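Local coordinates for ABC transporter substrate-binding protein (Staphylococcus aureus subsp. aureus NCTC 8325, PDB 3UN6) that binds zinc and probably serves as the substrate-binding component of an ABC-type import system, its transported substrate being unknown, at residues A[140-145]-A[167-172]; A[121-126]-A[179-184]; A[147-152]-A[188-193]. All coordinates share one frame; numbering follows the deposited sequence.

Contact 1 (A[140-145]-A[167-172]); sequences FGIPHR and FSYHEM. With PO4 (phosphate ion), chain F; PO4 (phosphate ion), chain E.
Phe140 and Phe167 meet obliquely, ring planes at 43°: CE2 of Phe140 sits over the centre of the Phe167 ring, 3.6 Å above its plane, an apolar contact suited to side chains buried against helix 148-159. On the sheet face that Phe140 shares with Ile142 and Tyr169, Ile142 CD1 touches Tyr169 CB at 3.8 Å, and the Tyr169 hydroxyl bonds to Glu154 of that helix. Strands 138-142 and 167-171 are the parallel pair of a beta-alpha-beta unit whose helix is 148-159. Their backbones alternate in donating: Phe140 N to Ser168 O, His170 N to Phe140 O, Ile142 N to His170 O, Met172 N to Ile142 O. Past the end of strand 138-142, Arg145 folds back on Glu171, the last residue of strand 167-171, whose OE1 takes two bonds: Arg145 N at 2.8 Å, from above the carboxylate plane, and Arg145 NH1 at 2.9 Å, on the syn lone pair, the planes 89° apart. A carboxylate suits two N-H donors. The same OE1 lies over the centre of the His144 ring, whose NE2 donates to O2 of a phosphate ion at 2.6 Å. Arg145 holds that ion and a second, both probably from the crystallisation liquor.

Contact 2 (A[121-126]-A[179-184]); sequences MGQKGM and AALSEH
A Schellman motif ends helix 177-182, and through it Leu181 and His184 meet Gln123, joining this helix terminus to residues 121-123 of the segment that carries strand 112-122. His184, with positive phi, is the C-prime residue of the motif; His184 N bonds Leu181 O at 2.9 Å and Arg185 N bonds Ala180 O. Leu181 supplies the apolar part. Its CG is anti to the backbone N (chi1 -172°), and its two methyls divide the partner: CD1 meets Gln123 CG at 3.7 Å, while CD2 lies 3.7 Å from Gly122 O and, more loosely, 4.5 Å from Met121 CB. A branched leucine suits a place where its two methyls can meet the backbone of Gly122 and the methylene of Gln123 at once. Gln123, extended beyond CG, crosses the His184 side chain at about a right angle, with amide and ring planes 65° apart. Its NE2 approaches His184 CD2 to 3.2 Å, but the hydrogen bond of that amide goes to Ile186 O, which fixes the amide beside the imidazole. Leu181 also leans on Tyr189 of strand 188-192, which continues the chain from the helix. The helix terminus thus packs against the sheet, as in alpha/beta folds.

Contact 3 (A[147-152]-A[188-193]); sequences STHYLL and GYSVAE
His149 points its CB at strand 188-192, and chi1 of -50° sets CG anti to the carbonyl carbon; Ser190 OG is anti to its own backbone N (chi1 -177°), on the side of the strand facing the helix. His149 CB and Ser190 CB lie 3.9 Å apart, and Ser190 OG stands at the edge of the His149 ring, near its plane, 3.7 Å from His149 CB. Farther along the strand the ring approaches the backbone itself: CD2 comes to 3.4 Å from Val191 CA, and NE2 to 3.6 Å from Ala192 N. No hydrogen bond crosses the contact. The buried polar ends are satisfied from strand 112-122 instead, His149 NE2 by Asn118 OD1 and Ser190 OG by Val119 O. Serine suits this place because it is small enough to let the helix approach and can still bond to the adjacent strand; histidine offers a ring compact enough to come close to the backbone, and a nitrogen that bonds to Asn118. Leu152 CD1, 4.4 Å from Ser190 OG, is a looser van der Waals neighbour one turn on. Ser147 caps the helix start, its OG accepting from Tyr150 N at 3.2 Å. His149 also touches Cys220, and Ala192 touches His46, both zinc ligands, which places this helix-on-sheet packing of a periplasmic-binding-protein-like alpha/beta domain next to the zinc site.

How the contacts relate
Contact 3 is wholly buried and lies nearest the chain's centre; contact 1 is part core and part surface. Both come close to the zinc, contact 1 through Pro143. Contact 2 lies farthest out, away from that site, though its touching residues are mostly buried. Contacts 1 and 3 share the unit of strand 138-142, helix 148-159 and strand 167-171, and Gly141 probably bonds through its backbone to Gly188 and Ser190. Strand 188-192 likewise meets contact 2, probably through Met121 N and Tyr189 O. Only contact 1 has clear hydrogen bonds across; contact 2 pairs leucine packing with an amide beside imidazole, and in contact 3 the buried polar ends bond to strand 112-122 instead.

Contact 1 (A[140-145]-A[167-172])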
loop_
_atom_site.group_PDB
_atom_site.type_symbol
_atom_site.label_atom_id
_atom_site.label_comp_id
_atom_site.label_asym_id
_atom_site.label_seq_id
_atom_site.Cartn_x
_atom_site.Cartn_y
_atom_site.Cartn_z
ATOM N N PHE A 140 -10.823 15.732 -2.060
ATOM C CA PHE A 140 -9.670 14.867 -2.143
ATOM C C PHE A 140 -9.941 13.484 -2.716
ATOM O O PHE A 140 -10.862 12.798 -2.297
ATOM C CB PHE A 140 -9.029 14.722 -0.753
ATOM C CG PHE A 140 -8.215 15.909 -0.344
ATOM C CD1 PHE A 140 -6.903 16.039 -0.771
ATOM C CD2 PHE A 140 -8.759 16.910 0.446
ATOM C CE1 PHE A 140 -6.144 17.143 -0.404
ATOM C CE2 PHE A 140 -8.002 18.020 0.801
ATOM C CZ PHE A 140 -6.706 18.134 0.378
ATOM N N GLY A 141 -9.102 13.082 -3.672
ATOM C CA GLY A 141 -9.172 11.743 -4.230
ATOM C C GLY A 141 -8.434 10.817 -3.265
ATOM O O GLY A 141 -7.411 11.207 -2.688
ATOM N N ILE A 142 -8.997 9.636 -3.013
ATOM C CA ILE A 142 -8.337 8.597 -2.189
ATOM C C ILE A 142 -8.507 7.274 -2.941
ATOM O O ILE A 142 -9.417 7.138 -3.761
ATOM C CB ILE A 142 -8.894 8.507 -0.714
ATOM C CG1 ILE A 142 -10.434 8.380 -0.709
ATOM C CG2 ILE A 142 -8.458 9.730 0.071
ATOM C CD1 ILE A 142 -11.089 8.094 0.659
ATOM N N PRO A 143 -7.622 6.300 -2.694
ATOM C CA PRO A 143 -7.751 5.036 -3.440
ATOM C C PRO A 143 -8.945 4.143 -3.039
ATOM O O PRO A 143 -9.434 3.344 -3.842
ATOM C CB PRO A 143 -6.407 4.331 -3.183
ATOM C CG PRO A 143 -5.566 5.290 -2.437
ATOM C CD PRO A 143 -6.439 6.321 -1.832
ATOM N N HIS A 144 -9.391 4.284 -1.803
ATOM C CA HIS A 144 -10.516 3.536 -1.262
ATOM C C HIS A 144 -10.895 4.201 0.064
ATOM O O HIS A 144 -10.046 4.809 0.716
ATOM C CB HIS A 144 -10.128 2.069 -0.986
ATOM C CG HIS A 144 -11.303 1.150 -0.869
ATOM N ND1 HIS A 144 -12.034 1.011 0.292
ATOM C CD2 HIS A 144 -11.896 0.349 -1.785
ATOM C CE1 HIS A 144 -13.023 0.156 0.084
ATOM N NE2 HIS A 144 -12.960 -0.263 -1.168
ATOM N N ARG A 145 -12.158 4.114 0.456
ATOM C CA ARG A 145 -12.561 4.671 1.763
ATOM C C ARG A 145 -11.800 3.999 2.941
ATOM O O ARG A 145 -11.550 4.628 3.950
ATOM C CB ARG A 145 -14.062 4.571 1.967
ATOM C CG ARG A 145 -14.657 3.184 1.872
ATOM C CD ARG A 145 -16.159 3.337 1.745
ATOM N NE ARG A 145 -16.862 2.073 1.643
ATOM C CZ ARG A 145 -16.956 1.339 0.538
ATOM N NH1 ARG A 145 -16.331 1.693 -0.583
ATOM N NH2 ARG A 145 -17.656 0.219 0.570
ATOM N N PHE A 167 -13.226 18.660 4.345
ATOM C CA PHE A 167 -12.508 17.856 3.353
ATOM C C PHE A 167 -13.541 16.788 2.956
ATOM O O PHE A 167 -14.118 16.139 3.826
ATOM C CB PHE A 167 -11.304 17.167 3.955
ATOM C CG PHE A 167 -10.066 18.016 4.066
ATOM C CD1 PHE A 167 -10.111 19.398 4.042
ATOM C CD2 PHE A 167 -8.845 17.400 4.335
ATOM C CE1 PHE A 167 -8.954 20.146 4.187
ATOM C CE2 PHE A 167 -7.691 18.147 4.493
ATOM C CZ PHE A 167 -7.754 19.525 4.413
ATOM N N SER A 168 -13.776 16.640 1.655
ATOM C CA SER A 168 -14.718 15.664 1.129
ATOM C C SER A 168 -13.883 14.666 0.348
ATOM O O SER A 168 -12.975 15.057 -0.383
ATOM C CB SER A 168 -15.738 16.341 0.222
ATOM O OG SER A 168 -16.697 15.407 -0.233
ATOM N N TYR A 169 -14.181 13.381 0.512
ATOM C CA TYR A 169 -13.396 12.328 -0.120
ATOM C C TYR A 169 -14.043 11.643 -1.287
ATOM O O TYR A 169 -15.234 11.352 -1.271
ATOM C CB TYR A 169 -13.002 11.313 0.938
ATOM C CG TYR A 169 -12.233 11.994 2.024
ATOM C CD1 TYR A 169 -10.892 12.358 1.829
ATOM C CD2 TYR A 169 -12.844 12.341 3.220
ATOM C CE1 TYR A 169 -10.180 13.017 2.821
ATOM C CE2 TYR A 169 -12.128 12.988 4.222
ATOM C CZ TYR A 169 -10.798 13.336 4.015
ATOM O OH TYR A 169 -10.066 13.999 5.008
ATOM N N HIS A 170 -13.226 11.356 -2.296
ATOM C CA HIS A 170 -13.706 10.743 -3.522
ATOM C C HIS A 170 -12.837 9.567 -3.924
ATOM O O HIS A 170 -11.665 9.736 -4.262
ATOM C CB HIS A 170 -13.744 11.797 -4.625
ATOM C CG HIS A 170 -14.575 12.989 -4.259
ATOM N ND1 HIS A 170 -15.940 13.027 -4.443
ATOM C CD2 HIS A 170 -14.246 14.148 -3.641
ATOM C CE1 HIS A 170 -16.408 14.178 -3.994
ATOM N NE2 HIS A 170 -15.401 14.873 -3.496
ATOM N N GLU A 171 -13.430 8.380 -3.888
ATOM C CA GLU A 171 -12.715 7.146 -4.213
ATOM C C GLU A 171 -12.410 7.041 -5.699
ATOM O O GLU A 171 -13.268 7.282 -6.533
ATOM C CB GLU A 171 -13.539 5.928 -3.782
ATOM C CG GLU A 171 -13.618 5.717 -2.259
ATOM C CD GLU A 171 -14.640 4.648 -1.882
ATOM O OE1 GLU A 171 -14.257 3.576 -1.383
ATOM O OE2 GLU A 171 -15.830 4.877 -2.118
HETATM N N MSE A 172 -11.181 6.685 -6.025
HETATM C CA MSE A 172 -10.819 6.487 -7.419
HETATM C C MSE A 172 -9.535 5.681 -7.521
HETATM O O MSE A 172 -8.817 5.525 -6.550
HETATM C CB MSE A 172 -10.692 7.820 -8.151
HETATM C CG MSE A 172 -9.609 8.724 -7.621
HETATM SE SE MSE A 172 -9.664 10.464 -8.560
HETATM C CE MSE A 172 -11.415 11.100 -7.942
HETATM P P PO4 F . -16.024 -1.229 -2.658
HETATM O O1 PO4 F . -15.756 0.219 -2.976
HETATM O O2 PO4 F . -14.785 -1.896 -2.121
HETATM O O3 PO4 F . -17.083 -1.329 -1.589
HETATM O O4 PO4 F . -16.516 -1.905 -3.912
HETATM P P PO4 E . -19.662 -0.889 3.717
HETATM O O1 PO4 E . -20.742 -0.529 2.731
HETATM O O2 PO4 E . -18.352 -0.296 3.265
HETATM O O3 PO4 E . -20.022 -0.322 5.073
HETATM O O4 PO4 E . -19.494 -2.383 3.824
#

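Contact 2 (A[121-126]-A[179-184])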
loop_
_atom_site.group_PDB
_atom_site.type_symbol
_atom_site.label_atom_id
_atom_site.label_comp_id
_atom_site.label_asym_id
_atom_site.label_seq_id
_atom_site.Cartn_x
_atom_site.Cartn_y
_atom_site.Cartn_z
HETATM N N MSE A 121 -0.971 15.211 -2.463
HETATM C CA MSE A 121 -0.754 16.134 -3.571
HETATM C C MSE A 121 -1.830 17.201 -3.597
HETATM O O MSE A 121 -2.944 16.968 -3.171
HETATM C CB MSE A 121 -0.842 15.384 -4.907
HETATM C CG MSE A 121 0.086 14.199 -5.001
HETATM SE SE MSE A 121 1.933 14.765 -5.004
HETATM C CE MSE A 121 1.916 15.688 -6.737
ATOM N N GLY A 122 -1.466 18.380 -4.074
ATOM C CA GLY A 122 -2.400 19.482 -4.235
ATOM C C GLY A 122 -2.222 20.037 -5.631
ATOM O O GLY A 122 -1.282 19.657 -6.342
ATOM N N GLN A 123 -3.112 20.935 -6.029
ATOM C CA GLN A 123 -3.025 21.562 -7.337
ATOM C C GLN A 123 -1.764 22.392 -7.406
ATOM O O GLN A 123 -1.224 22.804 -6.374
ATOM C CB GLN A 123 -4.224 22.489 -7.579
ATOM C CG GLN A 123 -5.527 21.754 -7.723
ATOM C CD GLN A 123 -6.723 22.689 -7.788
ATOM O OE1 GLN A 123 -6.565 23.907 -7.755
ATOM N NE2 GLN A 123 -7.935 22.116 -7.880
ATOM N N LYS A 124 -1.329 22.650 -8.633
ATOM C CA LYS A 124 -0.168 23.459 -8.918
ATOM C C LYS A 124 -0.198 24.792 -8.171
ATOM O O LYS A 124 -1.219 25.484 -8.174
ATOM C CB LYS A 124 -0.159 23.723 -10.422
ATOM C CG LYS A 124 0.899 24.652 -10.936
ATOM C CD LYS A 124 0.645 24.917 -12.416
ATOM C CE LYS A 124 1.727 25.762 -13.043
ATOM N NZ LYS A 124 1.490 25.909 -14.509
ATOM N N GLY A 125 0.918 25.139 -7.524
ATOM C CA GLY A 125 1.062 26.418 -6.790
ATOM C C GLY A 125 0.280 26.611 -5.487
ATOM O O GLY A 125 0.268 27.710 -4.918
HETATM N N MSE A 126 -0.372 25.561 -5.010
HETATM C CA MSE A 126 -1.144 25.630 -3.777
HETATM C C MSE A 126 -0.185 25.557 -2.588
HETATM O O MSE A 126 0.847 24.916 -2.668
HETATM C CB MSE A 126 -2.147 24.477 -3.764
HETATM C CG MSE A 126 -3.146 24.467 -2.656
HETATM SE SE MSE A 126 -4.402 22.998 -3.017
HETATM C CE MSE A 126 -5.396 23.844 -4.471
ATOM N N ALA A 179 -5.023 12.985 -13.792
ATOM C CA ALA A 179 -5.953 13.615 -14.722
ATOM C C ALA A 179 -7.063 14.345 -13.974
ATOM O O ALA A 179 -7.456 15.462 -14.356
ATOM C CB ALA A 179 -6.542 12.571 -15.674
ATOM N N ALA A 180 -7.580 13.716 -12.917
ATOM C CA ALA A 180 -8.639 14.327 -12.104
ATOM C C ALA A 180 -8.166 15.643 -11.472
ATOM O O ALA A 180 -8.943 16.600 -11.340
ATOM C CB ALA A 180 -9.127 13.368 -11.034
ATOM N N LEU A 181 -6.896 15.673 -11.078
ATOM C CA LEU A 181 -6.272 16.863 -10.487
ATOM C C LEU A 181 -6.066 17.952 -11.546
ATOM O O LEU A 181 -6.557 19.068 -11.380
ATOM C CB LEU A 181 -4.913 16.503 -9.842
ATOM C CG LEU A 181 -4.222 17.590 -9.028
ATOM C CD1 LEU A 181 -5.144 18.042 -7.902
ATOM C CD2 LEU A 181 -2.891 17.108 -8.476
ATOM N N SER A 182 -5.364 17.619 -12.637
ATOM C CA SER A 182 -5.097 18.581 -13.729
ATOM C C SER A 182 -6.353 19.210 -14.293
ATOM O O SER A 182 -6.325 20.356 -14.726
ATOM C CB SER A 182 -4.333 17.930 -14.894
ATOM O OG SER A 182 -2.973 17.672 -14.562
ATOM N N GLU A 183 -7.449 18.458 -14.311
ATOM C CA GLU A 183 -8.713 18.966 -14.848
ATOM C C GLU A 183 -9.647 19.505 -13.753
ATOM O O GLU A 183 -10.848 19.676 -13.976
ATOM C CB GLU A 183 -9.396 17.888 -15.691
ATOM C CG GLU A 183 -8.500 17.398 -16.843
ATOM C CD GLU A 183 -9.155 16.324 -17.708
ATOM O OE1 GLU A 183 -10.242 16.589 -18.276
ATOM O OE2 GLU A 183 -8.560 15.229 -17.854
ATOM N N HIS A 184 -9.069 19.768 -12.575
ATOM C CA HIS A 184 -9.767 20.382 -11.434
ATOM C C HIS A 184 -11.044 19.739 -10.947
ATOM O O HIS A 184 -11.971 20.435 -10.558
ATOM C CB HIS A 184 -10.040 21.851 -11.736
ATOM C CG HIS A 184 -8.821 22.707 -11.650
ATOM N ND1 HIS A 184 -7.864 22.743 -12.640
ATOM C CD2 HIS A 184 -8.399 23.561 -10.689
ATOM C CE1 HIS A 184 -6.901 23.576 -12.291
ATOM N NE2 HIS A 184 -7.203 24.089 -11.112
#

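Contact 3 (A[147-152]-A[188-193])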
loop_
_atom_site.group_PDB
_atom_site.type_symbol
_atom_site.label_atom_id
_atom_site.label_comp_id
_atom_site.label_asym_id
_atom_site.label_seq_id
_atom_site.Cartn_x
_atom_site.Cartn_y
_atom_site.Cartn_z
ATOM N N SER A 147 -8.605 3.151 3.772
ATOM C CA SER A 147 -7.223 3.334 3.403
ATOM C C SER A 147 -6.508 4.224 4.384
ATOM O O SER A 147 -7.128 5.023 5.051
ATOM C CB SER A 147 -7.120 3.942 2.004
ATOM O OG SER A 147 -7.635 5.281 1.928
ATOM N N THR A 148 -5.200 4.039 4.477
ATOM C CA THR A 148 -4.329 4.891 5.285
ATOM C C THR A 148 -4.342 6.327 4.720
ATOM O O THR A 148 -4.105 7.285 5.425
ATOM C CB THR A 148 -2.912 4.301 5.292
ATOM O OG1 THR A 148 -2.946 3.069 6.008
ATOM C CG2 THR A 148 -1.846 5.250 5.952
ATOM N N HIS A 149 -4.638 6.445 3.436
ATOM C CA HIS A 149 -4.723 7.737 2.751
ATOM C C HIS A 149 -5.829 8.583 3.336
ATOM O O HIS A 149 -5.614 9.760 3.613
ATOM C CB HIS A 149 -4.904 7.488 1.256
ATOM C CG HIS A 149 -3.898 6.533 0.723
ATOM N ND1 HIS A 149 -4.142 5.175 0.633
ATOM C CD2 HIS A 149 -2.601 6.713 0.371
ATOM C CE1 HIS A 149 -3.053 4.572 0.195
ATOM N NE2 HIS A 149 -2.105 5.480 0.024
ATOM N N TYR A 150 -7.009 7.990 3.548
ATOM C CA TYR A 150 -8.108 8.684 4.228
ATOM C C TYR A 150 -7.650 9.149 5.626
ATOM O O TYR A 150 -7.911 10.277 6.030
ATOM C CB TYR A 150 -9.326 7.764 4.391
ATOM C CG TYR A 150 -10.417 8.311 5.293
ATOM C CD1 TYR A 150 -10.563 7.878 6.609
ATOM C CD2 TYR A 150 -11.284 9.305 4.834
ATOM C CE1 TYR A 150 -11.573 8.398 7.425
ATOM C CE2 TYR A 150 -12.268 9.809 5.625
ATOM C CZ TYR A 150 -12.414 9.367 6.918
ATOM O OH TYR A 150 -13.417 9.913 7.667
ATOM N N LEU A 151 -6.978 8.271 6.352
ATOM C CA LEU A 151 -6.510 8.596 7.697
ATOM C C LEU A 151 -5.470 9.710 7.690
ATOM O O LEU A 151 -5.498 10.593 8.534
ATOM C CB LEU A 151 -5.931 7.348 8.392
ATOM C CG LEU A 151 -6.917 6.172 8.490
ATOM C CD1 LEU A 151 -6.213 4.937 9.087
ATOM C CD2 LEU A 151 -8.166 6.539 9.296
ATOM N N LEU A 152 -4.546 9.663 6.738
ATOM C CA LEU A 152 -3.509 10.688 6.625
ATOM C C LEU A 152 -4.138 12.051 6.377
ATOM O O LEU A 152 -3.765 13.058 7.007
ATOM C CB LEU A 152 -2.531 10.346 5.495
ATOM C CG LEU A 152 -1.482 9.264 5.752
ATOM C CD1 LEU A 152 -0.861 8.777 4.438
ATOM C CD2 LEU A 152 -0.411 9.791 6.712
ATOM N N GLY A 188 -6.969 17.951 -4.488
ATOM C CA GLY A 188 -5.757 17.168 -4.266
ATOM C C GLY A 188 -6.070 15.711 -4.062
ATOM O O GLY A 188 -7.212 15.273 -4.238
ATOM N N TYR A 189 -5.046 14.946 -3.702
ATOM C CA TYR A 189 -5.225 13.545 -3.471
ATOM C C TYR A 189 -4.112 12.983 -2.617
ATOM O O TYR A 189 -3.090 13.651 -2.370
ATOM C CB TYR A 189 -5.358 12.772 -4.794
ATOM C CG TYR A 189 -4.170 12.820 -5.777
ATOM C CD1 TYR A 189 -3.070 11.967 -5.629
ATOM C CD2 TYR A 189 -4.212 13.640 -6.894
ATOM C CE1 TYR A 189 -2.020 11.988 -6.534
ATOM C CE2 TYR A 189 -3.178 13.669 -7.807
ATOM C CZ TYR A 189 -2.080 12.840 -7.621
ATOM O OH TYR A 189 -1.074 12.868 -8.545
ATOM N N SER A 190 -4.355 11.786 -2.105
ATOM C CA SER A 190 -3.371 11.073 -1.341
ATOM C C SER A 190 -3.289 9.649 -1.908
ATOM O O SER A 190 -4.309 9.014 -2.117
ATOM C CB SER A 190 -3.747 11.070 0.124
ATOM O OG SER A 190 -2.741 10.440 0.865
ATOM N N VAL A 191 -2.074 9.146 -2.129
ATOM C CA VAL A 191 -1.893 7.860 -2.770
ATOM C C VAL A 191 -0.461 7.395 -2.605
ATOM O O VAL A 191 0.388 8.154 -2.123
ATOM C CB VAL A 191 -2.199 7.989 -4.268
ATOM C CG1 VAL A 191 -1.142 8.918 -4.937
ATOM C CG2 VAL A 191 -2.261 6.619 -4.945
ATOM N N ALA A 192 -0.205 6.127 -2.945
ATOM C CA ALA A 192 1.146 5.602 -2.894
ATOM C C ALA A 192 1.893 6.098 -4.115
ATOM O O ALA A 192 1.294 6.327 -5.169
ATOM C CB ALA A 192 1.133 4.071 -2.890
ATOM N N GLU A 193 3.195 6.255 -3.993
ATOM C CA GLU A 193 3.985 6.573 -5.170
ATOM C C GLU A 193 3.867 5.339 -6.062
ATOM O O GLU A 193 3.578 4.249 -5.567
ATOM C CB GLU A 193 5.415 6.884 -4.796
ATOM C CG GLU A 193 5.576 8.214 -4.050
ATOM C CD GLU A 193 5.277 9.468 -4.909
ATOM O OE1 GLU A 193 4.469 9.399 -5.860
ATOM O OE2 GLU A 193 5.839 10.547 -4.597
#